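Local atomic coordinates of succinylglutamate desuccinylase (Vibrio parahaemolyticus, PDB entry 2BCO), a protein that probably hydrolyses N-succinylglutamate to succinate and glutamate with the help of one zinc ion, the last step of arginine breakdown by the succinyltransferase pathway. Residues L36-R39 with G40-E43; I95-P98 with E99-L102; A180-D183 with F184-A188; T332-E336 with G337-Y341. One frame throughout, in Å; residues are numbered along the deposited sequence.

Interaction 1: residues L36-R39 with G40-E43; sequences LYQR and GVLE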
# COMPACT_ATOMS: atom_id res chain seq x y z
N LEU A 36 -22.01 4.62 0.63
CA LEU A 36 -21.17 5.11 1.72
C LEU A 36 -21.56 4.36 2.99
O LEU A 36 -22.54 4.71 3.64
CB LEU A 36 -21.36 6.62 1.93
CG LEU A 36 -20.37 7.28 2.89
CD1 LEU A 36 -18.98 7.27 2.28
CD2 LEU A 36 -20.79 8.71 3.18
N TYR A 37 -20.80 3.34 3.34
CA TYR A 37 -21.10 2.54 4.52
C TYR A 37 -20.94 3.30 5.83
O TYR A 37 -21.78 3.20 6.72
CB TYR A 37 -20.21 1.30 4.55
CG TYR A 37 -20.52 0.29 3.48
CD1 TYR A 37 -21.77 -0.32 3.40
CD2 TYR A 37 -19.54 -0.10 2.57
CE1 TYR A 37 -22.03 -1.30 2.43
CE2 TYR A 37 -19.79 -1.07 1.60
CZ TYR A 37 -21.04 -1.67 1.54
OH TYR A 37 -21.28 -2.63 0.59
N GLN A 38 -19.85 4.06 5.94
CA GLN A 38 -19.55 4.83 7.14
C GLN A 38 -18.48 5.85 6.74
O GLN A 38 -18.09 5.91 5.57
CB GLN A 38 -19.01 3.91 8.23
CG GLN A 38 -17.76 3.15 7.81
CD GLN A 38 -17.29 2.14 8.83
OE1 GLN A 38 -17.90 1.08 8.99
NE2 GLN A 38 -16.22 2.45 9.54
N ARG A 39 -18.00 6.63 7.70
CA ARG A 39 -16.98 7.63 7.38
C ARG A 39 -15.73 7.03 6.73
O ARG A 39 -15.07 6.15 7.30
CB ARG A 39 -16.57 8.42 8.63
CG ARG A 39 -15.52 9.50 8.36
CD ARG A 39 -15.38 10.55 9.47
NE ARG A 39 -14.76 10.03 10.69
CZ ARG A 39 -13.92 10.72 11.46
NH1 ARG A 39 -13.59 11.97 11.14
NH2 ARG A 39 -13.42 10.17 12.56
N GLY A 40 -15.41 7.50 5.53
CA GLY A 40 -14.24 7.03 4.82
C GLY A 40 -14.33 5.67 4.16
O GLY A 40 -13.31 5.09 3.80
N VAL A 41 -15.54 5.16 3.99
CA VAL A 41 -15.71 3.86 3.37
C VAL A 41 -16.73 4.03 2.24
O VAL A 41 -17.91 4.26 2.49
CB VAL A 41 -16.21 2.83 4.39
CG1 VAL A 41 -16.34 1.45 3.75
CG2 VAL A 41 -15.23 2.78 5.57
N LEU A 42 -16.26 3.93 1.00
CA LEU A 42 -17.14 4.12 -0.14
C LEU A 42 -17.03 2.95 -1.11
O LEU A 42 -15.94 2.66 -1.60
CB LEU A 42 -16.76 5.41 -0.88
CG LEU A 42 -17.80 6.22 -1.69
CD1 LEU A 42 -17.12 6.79 -2.95
CD2 LEU A 42 -18.99 5.37 -2.08
N GLU A 43 -18.14 2.27 -1.37
CA GLU A 43 -18.10 1.17 -2.33
C GLU A 43 -18.64 1.68 -3.66
O GLU A 43 -19.57 2.47 -3.70
CB GLU A 43 -18.95 -0.00 -1.86
CG GLU A 43 -18.74 -1.24 -2.71
CD GLU A 43 -19.45 -2.46 -2.15
OE1 GLU A 43 -19.24 -2.77 -0.95
OE2 GLU A 43 -20.20 -3.10 -2.91

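Interaction 2: residues I95-P98 with E99-L102; sequences IAHP and ESTL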
# COMPACT_ATOMS: atom_id res chain seq x y z
N ILE A 95 -10.51 5.55 3.41
CA ILE A 95 -9.65 6.59 3.95
C ILE A 95 -9.62 6.11 5.40
O ILE A 95 -10.53 6.39 6.17
CB ILE A 95 -10.27 8.00 3.90
CG1 ILE A 95 -10.38 8.49 2.46
CG2 ILE A 95 -9.41 8.97 4.71
CD1 ILE A 95 -11.13 9.78 2.33
N ALA A 96 -8.61 5.33 5.75
CA ALA A 96 -8.50 4.80 7.09
C ALA A 96 -7.90 5.86 7.99
O ALA A 96 -7.06 6.64 7.55
CB ALA A 96 -7.62 3.56 7.09
N HIS A 97 -8.34 5.92 9.23
CA HIS A 97 -7.76 6.88 10.18
C HIS A 97 -7.80 8.39 9.91
O HIS A 97 -6.77 9.07 10.01
CB HIS A 97 -6.31 6.49 10.42
CG HIS A 97 -5.91 6.56 11.85
ND1 HIS A 97 -6.72 7.12 12.82
CD2 HIS A 97 -4.80 6.13 12.50
CE1 HIS A 97 -6.14 7.02 13.99
NE2 HIS A 97 -4.97 6.42 13.83
N PRO A 98 -8.97 8.94 9.60
CA PRO A 98 -9.02 10.38 9.35
C PRO A 98 -8.61 11.25 10.55
O PRO A 98 -8.16 12.38 10.40
CB PRO A 98 -10.47 10.61 8.94
CG PRO A 98 -11.20 9.53 9.68
CD PRO A 98 -10.31 8.34 9.48
N GLU A 99 -8.73 10.71 11.76
CA GLU A 99 -8.36 11.48 12.93
C GLU A 99 -6.87 11.79 12.92
O GLU A 99 -6.45 12.87 13.33
CB GLU A 99 -8.74 10.74 14.21
CG GLU A 99 -8.46 11.54 15.47
CD GLU A 99 -8.99 10.87 16.73
OE1 GLU A 99 -8.77 11.41 17.83
OE2 GLU A 99 -9.63 9.80 16.61
N SER A 100 -6.07 10.84 12.43
CA SER A 100 -4.62 11.04 12.39
C SER A 100 -4.22 11.97 11.24
O SER A 100 -3.17 12.62 11.30
CB SER A 100 -3.92 9.69 12.25
OG SER A 100 -2.52 9.83 12.42
N THR A 101 -5.04 12.04 10.20
CA THR A 101 -4.76 12.92 9.08
C THR A 101 -4.97 14.36 9.56
O THR A 101 -4.34 15.29 9.06
CB THR A 101 -5.70 12.64 7.89
OG1 THR A 101 -5.57 11.27 7.50
CG2 THR A 101 -5.35 13.52 6.71
N LEU A 102 -5.84 14.52 10.56
CA LEU A 102 -6.11 15.84 11.12
C LEU A 102 -4.98 16.28 12.05
O LEU A 102 -4.60 17.45 12.07
CB LEU A 102 -7.44 15.83 11.88
CG LEU A 102 -8.69 15.69 11.02
CD1 LEU A 102 -9.88 15.36 11.89
CD2 LEU A 102 -8.94 16.98 10.23
O HOH W 1 -9.37 8.05 12.75

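Interaction 3: residues A180-D183 with F184-A188; sequences ALVD and FLDSA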
# COMPACT_ATOMS: atom_id res chain seq x y z
N ALA A 180 -1.26 -9.99 -14.07
CA ALA A 180 -2.00 -8.73 -14.12
C ALA A 180 -1.44 -7.72 -13.13
O ALA A 180 -1.29 -6.54 -13.47
CB ALA A 180 -3.47 -8.99 -13.83
N LEU A 181 -1.12 -8.17 -11.91
CA LEU A 181 -0.56 -7.26 -10.91
C LEU A 181 0.75 -6.65 -11.37
O LEU A 181 0.96 -5.45 -11.22
CB LEU A 181 -0.33 -7.99 -9.58
CG LEU A 181 0.23 -7.07 -8.48
CD1 LEU A 181 -0.87 -6.09 -8.05
CD2 LEU A 181 0.71 -7.88 -7.31
N VAL A 182 1.64 -7.48 -11.92
CA VAL A 182 2.93 -7.02 -12.42
C VAL A 182 2.75 -6.08 -13.60
O VAL A 182 3.43 -5.06 -13.70
CB VAL A 182 3.83 -8.22 -12.84
CG1 VAL A 182 5.06 -7.72 -13.59
CG2 VAL A 182 4.26 -8.98 -11.60
N ASP A 183 1.84 -6.42 -14.50
CA ASP A 183 1.57 -5.55 -15.64
C ASP A 183 1.10 -4.19 -15.12
O ASP A 183 1.41 -3.15 -15.71
CB ASP A 183 0.47 -6.13 -16.54
CG ASP A 183 0.99 -7.19 -17.50
OD1 ASP A 183 0.15 -7.86 -18.15
OD2 ASP A 183 2.23 -7.35 -17.59
N PHE A 184 0.35 -4.21 -14.02
CA PHE A 184 -0.16 -2.97 -13.42
C PHE A 184 1.00 -2.13 -12.93
O PHE A 184 1.05 -0.93 -13.20
CB PHE A 184 -1.09 -3.27 -12.23
CG PHE A 184 -1.52 -2.03 -11.47
CD1 PHE A 184 -2.30 -1.06 -12.09
CD2 PHE A 184 -1.09 -1.82 -10.17
CE1 PHE A 184 -2.67 0.12 -11.40
CE2 PHE A 184 -1.45 -0.64 -9.47
CZ PHE A 184 -2.23 0.32 -10.10
N LEU A 185 1.94 -2.77 -12.23
CA LEU A 185 3.12 -2.08 -11.72
C LEU A 185 3.85 -1.38 -12.86
O LEU A 185 4.21 -0.20 -12.75
CB LEU A 185 4.11 -3.06 -11.06
CG LEU A 185 4.04 -3.52 -9.59
CD1 LEU A 185 3.89 -2.32 -8.66
CD2 LEU A 185 2.89 -4.47 -9.40
N ASP A 186 4.08 -2.11 -13.95
CA ASP A 186 4.79 -1.58 -15.09
C ASP A 186 4.03 -0.43 -15.75
O ASP A 186 4.61 0.61 -16.06
CB ASP A 186 5.07 -2.70 -16.10
CG ASP A 186 6.01 -3.77 -15.54
OD1 ASP A 186 6.13 -4.84 -16.16
OD2 ASP A 186 6.62 -3.54 -14.48
N SER A 187 2.73 -0.61 -15.95
CA SER A 187 1.94 0.44 -16.57
C SER A 187 1.90 1.68 -15.69
O SER A 187 1.87 2.80 -16.21
CB SER A 187 0.51 -0.05 -16.82
OG SER A 187 0.50 -1.05 -17.82
N ALA A 188 1.92 1.48 -14.37
CA ALA A 188 1.88 2.59 -13.42
C ALA A 188 3.21 3.29 -13.30
O ALA A 188 3.30 4.36 -12.71
CB ALA A 188 1.44 2.10 -12.04

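Interaction 4: residues T332-E336 with G337-Y341; sequences TRFEE and GELVY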
# COMPACT_ATOMS: atom_id res chain seq x y z
N THR A 332 14.11 -12.88 -12.02
CA THR A 332 12.75 -13.35 -11.93
C THR A 332 12.15 -13.95 -13.20
O THR A 332 12.73 -13.86 -14.28
CB THR A 332 11.86 -12.19 -11.46
OG1 THR A 332 11.98 -11.09 -12.39
CG2 THR A 332 12.29 -11.74 -10.06
N ARG A 333 10.98 -14.55 -13.05
CA ARG A 333 10.26 -15.16 -14.14
C ARG A 333 8.86 -15.48 -13.64
O ARG A 333 8.58 -15.34 -12.46
CB ARG A 333 10.97 -16.45 -14.58
CG ARG A 333 11.09 -17.50 -13.47
CD ARG A 333 11.95 -18.69 -13.89
NE ARG A 333 11.66 -19.88 -13.09
CZ ARG A 333 12.02 -20.04 -11.83
NH1 ARG A 333 12.71 -19.08 -11.21
NH2 ARG A 333 11.68 -21.14 -11.18
N PHE A 334 8.00 -15.92 -14.55
CA PHE A 334 6.64 -16.30 -14.20
C PHE A 334 6.49 -17.82 -14.28
O PHE A 334 6.67 -18.42 -15.34
CB PHE A 334 5.62 -15.65 -15.14
CG PHE A 334 5.10 -14.32 -14.64
CD1 PHE A 334 4.23 -14.27 -13.55
CD2 PHE A 334 5.50 -13.13 -15.24
CE1 PHE A 334 3.76 -13.04 -13.07
CE2 PHE A 334 5.04 -11.90 -14.77
CZ PHE A 334 4.17 -11.85 -13.68
N GLU A 335 6.17 -18.44 -13.15
CA GLU A 335 5.96 -19.87 -13.10
C GLU A 335 4.51 -20.09 -12.72
O GLU A 335 4.09 -19.78 -11.61
CB GLU A 335 6.89 -20.53 -12.08
CG GLU A 335 6.81 -22.06 -12.12
CD GLU A 335 7.85 -22.73 -11.24
OE1 GLU A 335 7.89 -23.98 -11.22
OE2 GLU A 335 8.63 -22.02 -10.58
N GLU A 336 3.74 -20.62 -13.67
CA GLU A 336 2.32 -20.90 -13.46
C GLU A 336 1.55 -19.63 -13.07
O GLU A 336 0.63 -19.68 -12.26
CB GLU A 336 2.14 -21.96 -12.37
CG GLU A 336 2.72 -23.32 -12.73
CD GLU A 336 1.85 -24.09 -13.71
OE1 GLU A 336 1.63 -23.60 -14.85
OE2 GLU A 336 1.38 -25.19 -13.34
N GLY A 337 1.92 -18.51 -13.67
CA GLY A 337 1.24 -17.25 -13.39
C GLY A 337 1.68 -16.55 -12.12
O GLY A 337 1.07 -15.57 -11.71
N GLU A 338 2.74 -17.06 -11.49
CA GLU A 338 3.27 -16.50 -10.26
C GLU A 338 4.70 -15.98 -10.49
O GLU A 338 5.53 -16.67 -11.08
CB GLU A 338 3.28 -17.58 -9.16
CG GLU A 338 3.98 -17.19 -7.86
CD GLU A 338 3.18 -16.18 -7.02
OE1 GLU A 338 3.68 -15.78 -5.96
OE2 GLU A 338 2.06 -15.79 -7.42
N LEU A 339 4.98 -14.77 -10.01
CA LEU A 339 6.32 -14.22 -10.19
C LEU A 339 7.22 -14.78 -9.10
O LEU A 339 7.03 -14.48 -7.92
CB LEU A 339 6.31 -12.68 -10.13
CG LEU A 339 7.66 -12.09 -10.54
CD1 LEU A 339 7.78 -12.12 -12.08
CD2 LEU A 339 7.82 -10.66 -10.02
N VAL A 340 8.20 -15.59 -9.50
CA VAL A 340 9.14 -16.19 -8.56
C VAL A 340 10.56 -15.81 -8.94
O VAL A 340 10.80 -15.31 -10.04
CB VAL A 340 9.02 -17.74 -8.53
CG1 VAL A 340 7.59 -18.16 -8.23
CG2 VAL A 340 9.50 -18.33 -9.86
N TYR A 341 11.51 -16.04 -8.05
CA TYR A 341 12.90 -15.73 -8.36
C TYR A 341 13.85 -16.91 -8.21
O TYR A 341 13.57 -17.88 -7.50
CB TYR A 341 13.40 -14.55 -7.53
CG TYR A 341 13.02 -14.57 -6.07
CD1 TYR A 341 11.81 -14.03 -5.63
CD2 TYR A 341 13.89 -15.07 -5.11
CE1 TYR A 341 11.49 -13.97 -4.27
CE2 TYR A 341 13.58 -15.03 -3.74
CZ TYR A 341 12.38 -14.47 -3.33
OH TYR A 341 12.09 -14.41 -1.99

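Interaction 1: residues L36-R39 with G40-E43
The ring of Tyr37 is met at its edge, near its own plane, by two groups from the following strand: methyl CG1 of Val41, 3.7 Å from Tyr37 CD2, and the carboxylate of Glu43. Tyr37 OH donates its proton to Glu43 OE1 in a short bond of 2.6 Å. The hydroxyl comes from above the carboxylate, 55° out of its plane, and ring and carboxylate are turned 62° against each other. Glu43 is fully stretched, with CG opposite the backbone N (chi1 -170°), and this carries OE1 back to the hydroxyl. Arg90 forms a salt bridge with its other oxygen, OE2, which would favour the ionised acid; Lys35 is hydrogen-bonded to Tyr37 OH. Beside this polar cluster, Gln38 CG packs against Val41 CG2 at 3.4 Å, while the second branch of Val41, CG1, serves the tyrosine. On the face shared by Leu36 and Leu42, Leu36 CD1 lies 4.3 Å from Leu42 CG, and Phe10 touches both leucines. Val41 N bonds to Gln38 O at 3.1 Å and closes the chain reversal; a second, weak bond runs from Tyr37 N to Val41 O. Gly40, with its positive phi, takes the third place of a type II beta turn from Gln38 to Val41, the tight connection of the beta hairpin formed by strands 33-38 and 41-45.

Interaction 2: residues I95-P98 with E99-L102
His97 lies with one face of its imidazole under the side chain of Ser100: Ser100 CB stands 3.6 Å from the ring centroid and only 6° off the ring normal, a CH-pi contact over the centre. His97 is also the N-cap residue of the short helix that follows. A water in the plane of the imidazole, at its edge, lies 2.8 Å from His97 ND1 and accepts the N-H of Glu99 at 2.9 Å from Glu99 N, so it links the ring to a backbone amide of the first helical turn. The far nitrogen, NE2, is hydrogen-bonded to Glu126, and with both ring nitrogens engaged the imidazole has little freedom to rotate. The carbonyl of His97 receives weak bonds from the amides of Ser100 and Thr101. Pro98 opens the helix. Its carbonyl O accepts Leu102 N at 3.2 Å, with a weaker bond from Thr101 N, and Leu102 CG packs beside the same oxygen at 3.4 Å. Ser100 OG is bonded to Thr105 O, and Thr101 OG1 is hydrogen-bonded to Gly64 O, in the loop that carries the zinc ligands His63 and Glu66. Two loop residues, Ala96 and His97, lead from strand 90-95 into helix 98-102, with Pro98 against Thr14 of helix 10-15 and His97 tied through Glu126 to helix 125-141.

Interaction 3: residues A180-D183 with F184-A188
Phe184 bonds to the preceding turn through its amide, Phe184 N lying 2.9 Å from Ala180 O. Its side chain leaves on the side away from that amide nitrogen (chi1 174°), and the phenyl ring is carried off to one flank, where Phe237, Ala240 and Leu244 of helix 235-245 and Met218 of strand 214-220 receive it. Leu185 meets Leu181, one turn earlier: Leu185 CD2 lies 3.8 Å from Leu181 CG, although the exact place of this methyl is doubtful, the two side chains lying at a slant to each other, and both rest on Leu216. Together with Phe184 they make the buried side of helix 179-188, which crosses over between the parallel strands 165-169 and 192-195 in a beta-alpha-beta unit of the catalytic domain. Asp186 turns to another side. Its amide N gives Val182 O a straight bond of 3.0 Å with an angle of 166° at the hydrogen, and its carboxylate runs alongside Val182, both pointing the same way, with OD1 4.0 Å from Val182 CG1. OD2 accepts the backbone N-H of Cys257, which fixes the carboxylate and probably favours its charged form, although Asp183 OD2 is 4.9 Å from Asp186 OD1. Ser187 N bonds to Asp183 O at 2.9 Å, and its hydroxyl OG lies 3.1 Å from that same oxygen. Ala188 ends the segment with its N-H on Phe184 O.

Interaction 4: residues T332-E336 with G337-Y341
Glu338 O accepts the amide of Glu335 at 2.8 Å from Glu335 N, with an angle of 162° at the hydrogen, and CA of Phe334 makes a CA-H...O contact with the same oxygen. The return bond, Glu338 N to Glu335 O, comes from well above the carbonyl plane. Farther from the turn, Arg333 and Val340 exchange a second pair of backbone bonds, each almost in line with the carbonyl bond. Above that pair the Arg333 guanidinium lays one face over Val340 CG2, which is 3.6 Å from Arg333 CZ and displaced from the middle of the group. Glu335 OE2 steadies this group through a salt bridge to Arg333 NH2 at 3.2 Å. On the reverse face of the hairpin, Leu339 CD1 sits over the centre of the Phe334 ring in a CH-pi contact, 3.9 Å from the centroid. Thr332 CG2 meets Tyr341 CB beyond it. Glu338 OE2 is held by Arg177 N. Glu336 and Gly337, both with positive phi, form the corner of a type I' beta turn, the characteristic link of a beta hairpin with a two-residue loop, here joining strands 322-335 and 338-341.

In the fold
The four contacts form two touching pairs, interaction 2 lying across the chain's centre from both 3 and 4. Interactions 1 and 2 touch: Gly40 O lies 2.9 Å from Ile95 N, a probable hydrogen bond joining the hairpin to strand 90-95, and Arg39 CZ packs 3.5 Å from Pro98 CG. Interactions 3 and 4 meet where Val182 CG2 lies 3.5 Å from Phe334 CZ. Between interactions 2 and 3 the nearest atoms are about 17 Å apart. Interaction 2 brings the Ser100 side chain to about 11 Å from the zinc ion; in interaction 3 the side chain of Leu185 is about 10 Å from that of Glu219, the predicted active-site residue. The two hairpins lie away from both.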